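Local atomic coordinates of putative modification methylase (Thermus thermophilus, PDB entry 2ZIG), a protein that probably transfers a methyl group from S-adenosyl-L-methionine to the N4 atom of cytosine in DNA, as other N4-cytosine methyltransferases do. Residues Ala225-Val239 with Thr248-Leu261. Sequence-based numbering, arbitrary orientation.
Sequences AERLVRMFSFVGDVV and TTLIAAARWGRRAL
Arg230 lies flat on one face of the Trp256 ring, the guanidinium and indole planes only 2° apart; its CD sits over the six-membered ring, 3.5 Å from the centroid, a CH-pi contact, while the cation itself is off-centre. At the indole edge Glu226 OE2 accepts a weak bond from NE1, but its stronger tie is the salt bridge to Arg255 NE at 2.7 Å, in the guanidinium plane. The Arg258 guanidinium carries Val235 N over one face, and at its rim NE meets Ser233 OG and NH2 meets Ser233 O (both 3.0 Å), NH1 turns back to Trp256 O, and a water links NH2 to Arg230 O. A bend at chi2 (70°) carries the Arg258 chain past Val229 CG1 to this grip. A methionine here would probably leave Ser233 O without this charged donor and the loop after helix 222-232 less firmly tied. Between the helices, which cross at -52° with axes 8.4 Å apart, Ala225 CB presses on Ala252 CB at 3.4 Å, tighter than usual. Gly257, at positive phi, closes helix 248-255 in a Schellman motif, and Val239 N to Arg259 O (2.8 Å) helps set the parallel strand register. Strand 238-241, helix 248-255 and strand 259-264 thus form a beta-alpha-beta crossover of the Rossmann-like methyltransferase fold, whose helix begins at the S-adenosyl-L-methionine-binding Thr248.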
loop_
_atom_site.group_PDB
_atom_site.type_symbol
_atom_site.label_atom_id
_atom_site.label_comp_id
_atom_site.label_asym_id
_atom_site.label_seq_id
_atom_site.Cartn_x
_atom_site.Cartn_y
_atom_site.Cartn_z
ATOM N N ALA B 225 -3.315 -17.166 7.771
ATOM C CA ALA B 225 -2.056 -17.393 8.478
ATOM C C ALA B 225 -1.391 -18.682 7.993
ATOM O O ALA B 225 -0.173 -18.732 7.799
ATOM C CB ALA B 225 -2.299 -17.459 9.987
ATOM N N GLU B 226 -2.185 -19.731 7.791
ATOM C CA GLU B 226 -1.613 -20.998 7.343
ATOM C C GLU B 226 -0.940 -20.848 5.989
ATOM O O GLU B 226 0.098 -21.436 5.738
ATOM C CB GLU B 226 -2.684 -22.085 7.274
ATOM C CG GLU B 226 -3.248 -22.447 8.624
ATOM C CD GLU B 226 -4.365 -23.456 8.529
ATOM O OE1 GLU B 226 -5.274 -23.247 7.698
ATOM O OE2 GLU B 226 -4.347 -24.450 9.284
ATOM N N ARG B 227 -1.544 -20.055 5.117
ATOM C CA ARG B 227 -0.997 -19.825 3.789
ATOM C C ARG B 227 0.374 -19.140 3.902
ATOM O O ARG B 227 1.325 -19.520 3.223
ATOM C CB ARG B 227 -1.986 -18.969 2.989
ATOM C CG ARG B 227 -1.725 -18.880 1.503
ATOM C CD ARG B 227 -2.895 -18.194 0.770
ATOM N NE ARG B 227 -4.081 -19.048 0.649
ATOM C CZ ARG B 227 -5.154 -18.747 -0.082
ATOM N NH1 ARG B 227 -5.209 -17.600 -0.762
ATOM N NH2 ARG B 227 -6.161 -19.610 -0.168
ATOM N N LEU B 228 0.483 -18.148 4.779
ATOM C CA LEU B 228 1.744 -17.429 4.952
ATOM C C LEU B 228 2.830 -18.343 5.525
ATOM O O LEU B 228 3.965 -18.347 5.043
ATOM C CB LEU B 228 1.527 -16.203 5.850
ATOM C CG LEU B 228 0.633 -15.137 5.189
ATOM C CD1 LEU B 228 0.215 -14.061 6.205
ATOM C CD2 LEU B 228 1.395 -14.511 4.005
ATOM N N VAL B 229 2.477 -19.130 6.537
ATOM C CA VAL B 229 3.434 -20.052 7.132
ATOM C C VAL B 229 3.980 -20.993 6.055
ATOM O O VAL B 229 5.193 -21.164 5.928
ATOM C CB VAL B 229 2.788 -20.895 8.258
ATOM C CG1 VAL B 229 3.752 -21.996 8.710
ATOM C CG2 VAL B 229 2.440 -20.009 9.442
ATOM N N ARG B 230 3.087 -21.589 5.268
ATOM C CA ARG B 230 3.503 -22.520 4.220
ATOM C C ARG B 230 4.363 -21.874 3.146
ATOM O O ARG B 230 5.212 -22.534 2.547
ATOM C CB ARG B 230 2.279 -23.160 3.564
ATOM C CG ARG B 230 1.400 -23.936 4.538
ATOM C CD ARG B 230 0.260 -24.599 3.809
ATOM N NE ARG B 230 0.757 -25.516 2.788
ATOM C CZ ARG B 230 0.005 -26.038 1.829
ATOM N NH1 ARG B 230 -1.287 -25.730 1.757
ATOM N NH2 ARG B 230 0.545 -26.873 0.949
ATOM N N MET B 231 4.145 -20.584 2.909
ATOM C CA MET B 231 4.892 -19.864 1.884
ATOM C C MET B 231 6.232 -19.302 2.328
ATOM O O MET B 231 7.151 -19.196 1.526
ATOM C CB MET B 231 4.075 -18.686 1.348
ATOM C CG MET B 231 2.791 -19.028 0.635
ATOM S SD MET B 231 1.835 -17.502 0.447
ATOM C CE MET B 231 2.872 -16.571 -0.782
ATOM N N PHE B 232 6.355 -18.938 3.596
ATOM C CA PHE B 232 7.586 -18.318 4.025
ATOM C C PHE B 232 8.321 -18.902 5.214
ATOM O O PHE B 232 8.934 -18.161 5.973
ATOM C CB PHE B 232 7.322 -16.825 4.234
ATOM C CG PHE B 232 6.790 -16.139 3.004
ATOM C CD1 PHE B 232 7.596 -15.995 1.871
ATOM C CD2 PHE B 232 5.472 -15.687 2.953
ATOM C CE1 PHE B 232 7.096 -15.412 0.699
ATOM C CE2 PHE B 232 4.962 -15.103 1.786
ATOM C CZ PHE B 232 5.780 -14.967 0.656
ATOM N N SER B 233 8.246 -20.222 5.372
ATOM C CA SER B 233 8.958 -20.926 6.428
ATOM C C SER B 233 8.996 -22.389 6.020
ATOM O O SER B 233 8.271 -22.799 5.120
ATOM C CB SER B 233 8.250 -20.794 7.781
ATOM O OG SER B 233 7.117 -21.639 7.851
ATOM N N PHE B 234 9.848 -23.168 6.681
ATOM C CA PHE B 234 9.975 -24.598 6.406
ATOM C C PHE B 234 9.524 -25.386 7.623
ATOM O O PHE B 234 9.538 -24.867 8.742
ATOM C CB PHE B 234 11.435 -24.956 6.104
ATOM C CG PHE B 234 11.939 -24.406 4.805
ATOM C CD1 PHE B 234 11.637 -25.040 3.605
ATOM C CD2 PHE B 234 12.709 -23.245 4.777
ATOM C CE1 PHE B 234 12.097 -24.528 2.392
ATOM C CE2 PHE B 234 13.174 -22.723 3.570
ATOM C CZ PHE B 234 12.865 -23.368 2.375
ATOM N N VAL B 235 9.119 -26.634 7.412
ATOM C CA VAL B 235 8.713 -27.479 8.527
ATOM C C VAL B 235 9.864 -27.412 9.536
ATOM O O VAL B 235 11.031 -27.436 9.148
ATOM C CB VAL B 235 8.510 -28.946 8.074
ATOM C CG1 VAL B 235 8.191 -29.820 9.261
ATOM C CG2 VAL B 235 7.384 -29.023 7.060
ATOM N N GLY B 236 9.545 -27.300 10.818
ATOM C CA GLY B 236 10.596 -27.220 11.818
ATOM C C GLY B 236 11.033 -25.804 12.179
ATOM O O GLY B 236 11.579 -25.594 13.264
ATOM N N ASP B 237 10.811 -24.835 11.287
ATOM C CA ASP B 237 11.182 -23.443 11.560
ATOM C C ASP B 237 10.392 -22.862 12.730
ATOM O O ASP B 237 9.367 -23.416 13.143
ATOM C CB ASP B 237 10.919 -22.542 10.351
ATOM C CG ASP B 237 11.890 -22.768 9.213
ATOM O OD1 ASP B 237 12.913 -23.463 9.406
ATOM O OD2 ASP B 237 11.626 -22.229 8.117
ATOM N N VAL B 238 10.870 -21.733 13.245
ATOM C CA VAL B 238 10.228 -21.034 14.349
ATOM C C VAL B 238 9.412 -19.870 13.780
ATOM O O VAL B 238 9.953 -19.002 13.089
ATOM C CB VAL B 238 11.270 -20.456 15.342
ATOM C CG1 VAL B 238 10.556 -19.717 16.473
ATOM C CG2 VAL B 238 12.146 -21.581 15.904
ATOM N N VAL B 239 8.116 -19.872 14.066
ATOM C CA VAL B 239 7.217 -18.825 13.596
ATOM C C VAL B 239 6.801 -17.991 14.797
ATOM O O VAL B 239 6.290 -18.522 15.787
ATOM C CB VAL B 239 5.953 -19.421 12.924
ATOM C CG1 VAL B 239 4.988 -18.302 12.522
ATOM C CG2 VAL B 239 6.350 -20.232 11.697
ATOM N N THR B 248 -4.048 -17.067 16.531
ATOM C CA THR B 248 -4.274 -17.516 15.164
ATOM C C THR B 248 -2.972 -17.977 14.514
ATOM O O THR B 248 -2.896 -19.079 13.956
ATOM C CB THR B 248 -4.868 -16.389 14.300
ATOM O OG1 THR B 248 -6.010 -15.843 14.963
ATOM C CG2 THR B 248 -5.294 -16.919 12.936
ATOM N N THR B 249 -1.944 -17.145 14.602
ATOM C CA THR B 249 -0.668 -17.477 13.989
ATOM C C THR B 249 0.017 -18.682 14.622
ATOM O O THR B 249 0.624 -19.487 13.926
ATOM C CB THR B 249 0.282 -16.282 14.030
ATOM O OG1 THR B 249 -0.354 -15.149 13.417
ATOM C CG2 THR B 249 1.575 -16.609 13.285
ATOM N N LEU B 250 -0.061 -18.790 15.943
ATOM C CA LEU B 250 0.544 -19.915 16.652
ATOM C C LEU B 250 -0.143 -21.191 16.171
ATOM O O LEU B 250 0.500 -22.195 15.911
ATOM C CB LEU B 250 0.333 -19.757 18.165
ATOM C CG LEU B 250 1.248 -18.857 19.016
ATOM C CD1 LEU B 250 1.987 -17.844 18.177
ATOM C CD2 LEU B 250 0.403 -18.175 20.079
ATOM N N ILE B 251 -1.463 -21.136 16.056
ATOM C CA ILE B 251 -2.252 -22.277 15.605
ATOM C C ILE B 251 -1.897 -22.675 14.173
ATOM O O ILE B 251 -1.685 -23.851 13.892
ATOM C CB ILE B 251 -3.750 -21.950 15.705
ATOM C CG1 ILE B 251 -4.125 -21.798 17.181
ATOM C CG2 ILE B 251 -4.583 -23.023 15.034
ATOM C CD1 ILE B 251 -5.560 -21.355 17.403
ATOM N N ALA B 252 -1.830 -21.690 13.278
ATOM C CA ALA B 252 -1.487 -21.931 11.880
ATOM C C ALA B 252 -0.106 -22.569 11.806
ATOM O O ALA B 252 0.118 -23.497 11.043
ATOM C CB ALA B 252 -1.496 -20.624 11.096
ATOM N N ALA B 253 0.819 -22.067 12.608
ATOM C CA ALA B 253 2.180 -22.597 12.625
ATOM C C ALA B 253 2.216 -24.063 13.072
ATOM O O ALA B 253 2.771 -24.923 12.388
ATOM C CB ALA B 253 3.045 -21.751 13.545
ATOM N N ALA B 254 1.610 -24.347 14.217
ATOM C CA ALA B 254 1.599 -25.704 14.744
ATOM C C ALA B 254 0.874 -26.709 13.850
ATOM O O ALA B 254 1.295 -27.859 13.733
ATOM C CB ALA B 254 0.991 -25.711 16.130
ATOM N N ARG B 255 -0.215 -26.287 13.217
ATOM C CA ARG B 255 -0.957 -27.203 12.350
ATOM C C ARG B 255 -0.120 -27.625 11.154
ATOM O O ARG B 255 -0.385 -28.657 10.548
ATOM C CB ARG B 255 -2.254 -26.561 11.860
ATOM C CG ARG B 255 -3.319 -26.395 12.930
ATOM C CD ARG B 255 -4.426 -25.487 12.424
ATOM N NE ARG B 255 -5.115 -26.039 11.264
ATOM C CZ ARG B 255 -6.058 -26.971 11.340
ATOM N NH1 ARG B 255 -6.646 -27.430 10.239
ATOM N NH2 ARG B 255 -6.421 -27.440 12.526
ATOM N N TRP B 256 0.899 -26.833 10.827
ATOM C CA TRP B 256 1.764 -27.144 9.691
ATOM C C TRP B 256 3.194 -27.559 10.020
ATOM O O TRP B 256 4.107 -27.352 9.230
ATOM C CB TRP B 256 1.761 -25.974 8.703
ATOM C CG TRP B 256 0.475 -25.929 7.983
ATOM C CD1 TRP B 256 -0.679 -25.326 8.401
ATOM C CD2 TRP B 256 0.128 -26.694 6.826
ATOM N NE1 TRP B 256 -1.723 -25.684 7.584
ATOM C CE2 TRP B 256 -1.257 -26.525 6.611
ATOM C CE3 TRP B 256 0.853 -27.511 5.953
ATOM C CZ2 TRP B 256 -1.932 -27.147 5.561
ATOM C CZ3 TRP B 256 0.180 -28.130 4.903
ATOM C CH2 TRP B 256 -1.199 -27.944 4.720
ATOM N N GLY B 257 3.392 -28.155 11.189
ATOM C CA GLY B 257 4.723 -28.607 11.544
ATOM C C GLY B 257 5.793 -27.554 11.788
ATOM O O GLY B 257 6.977 -27.844 11.644
ATOM N N ARG B 258 5.392 -26.334 12.134
ATOM C CA ARG B 258 6.355 -25.281 12.457
ATOM C C ARG B 258 6.264 -25.065 13.965
ATOM O O ARG B 258 5.227 -25.345 14.565
ATOM C CB ARG B 258 6.018 -23.962 11.750
ATOM C CG ARG B 258 6.568 -23.837 10.345
ATOM C CD ARG B 258 5.872 -24.775 9.385
ATOM N NE ARG B 258 6.216 -24.462 8.005
ATOM C CZ ARG B 258 5.850 -25.198 6.961
ATOM N NH1 ARG B 258 5.128 -26.298 7.145
ATOM N NH2 ARG B 258 6.194 -24.826 5.733
ATOM N N ARG B 259 7.339 -24.574 14.573
ATOM C CA ARG B 259 7.351 -24.311 16.015
ATOM C C ARG B 259 6.741 -22.927 16.284
ATOM O O ARG B 259 7.199 -21.914 15.745
ATOM C CB ARG B 259 8.790 -24.364 16.537
ATOM C CG ARG B 259 9.496 -25.687 16.245
ATOM C CD ARG B 259 11.012 -25.564 16.353
ATOM N NE ARG B 259 11.473 -25.481 17.734
ATOM C CZ ARG B 259 12.705 -25.125 18.094
ATOM N NH1 ARG B 259 13.613 -24.811 17.173
ATOM N NH2 ARG B 259 13.034 -25.092 19.380
ATOM N N ALA B 260 5.712 -22.883 17.118
ATOM C CA ALA B 260 5.055 -21.626 17.419
ATOM C C ALA B 260 5.691 -20.889 18.581
ATOM O O ALA B 260 6.020 -21.481 19.608
ATOM C CB ALA B 260 3.574 -21.859 17.709
ATOM N N LEU B 261 5.862 -19.588 18.397
ATOM C CA LEU B 261 6.418 -18.713 19.414
ATOM C C LEU B 261 5.574 -17.444 19.375
ATOM O O LEU B 261 5.332 -16.885 18.301
ATOM C CB LEU B 261 7.877 -18.367 19.104
ATOM C CG LEU B 261 8.606 -17.510 20.144
ATOM C CD1 LEU B 261 8.619 -18.268 21.462
ATOM C CD2 LEU B 261 10.036 -17.183 19.692
HETATM O O HOH W 1 5.472 -25.151 2.918
#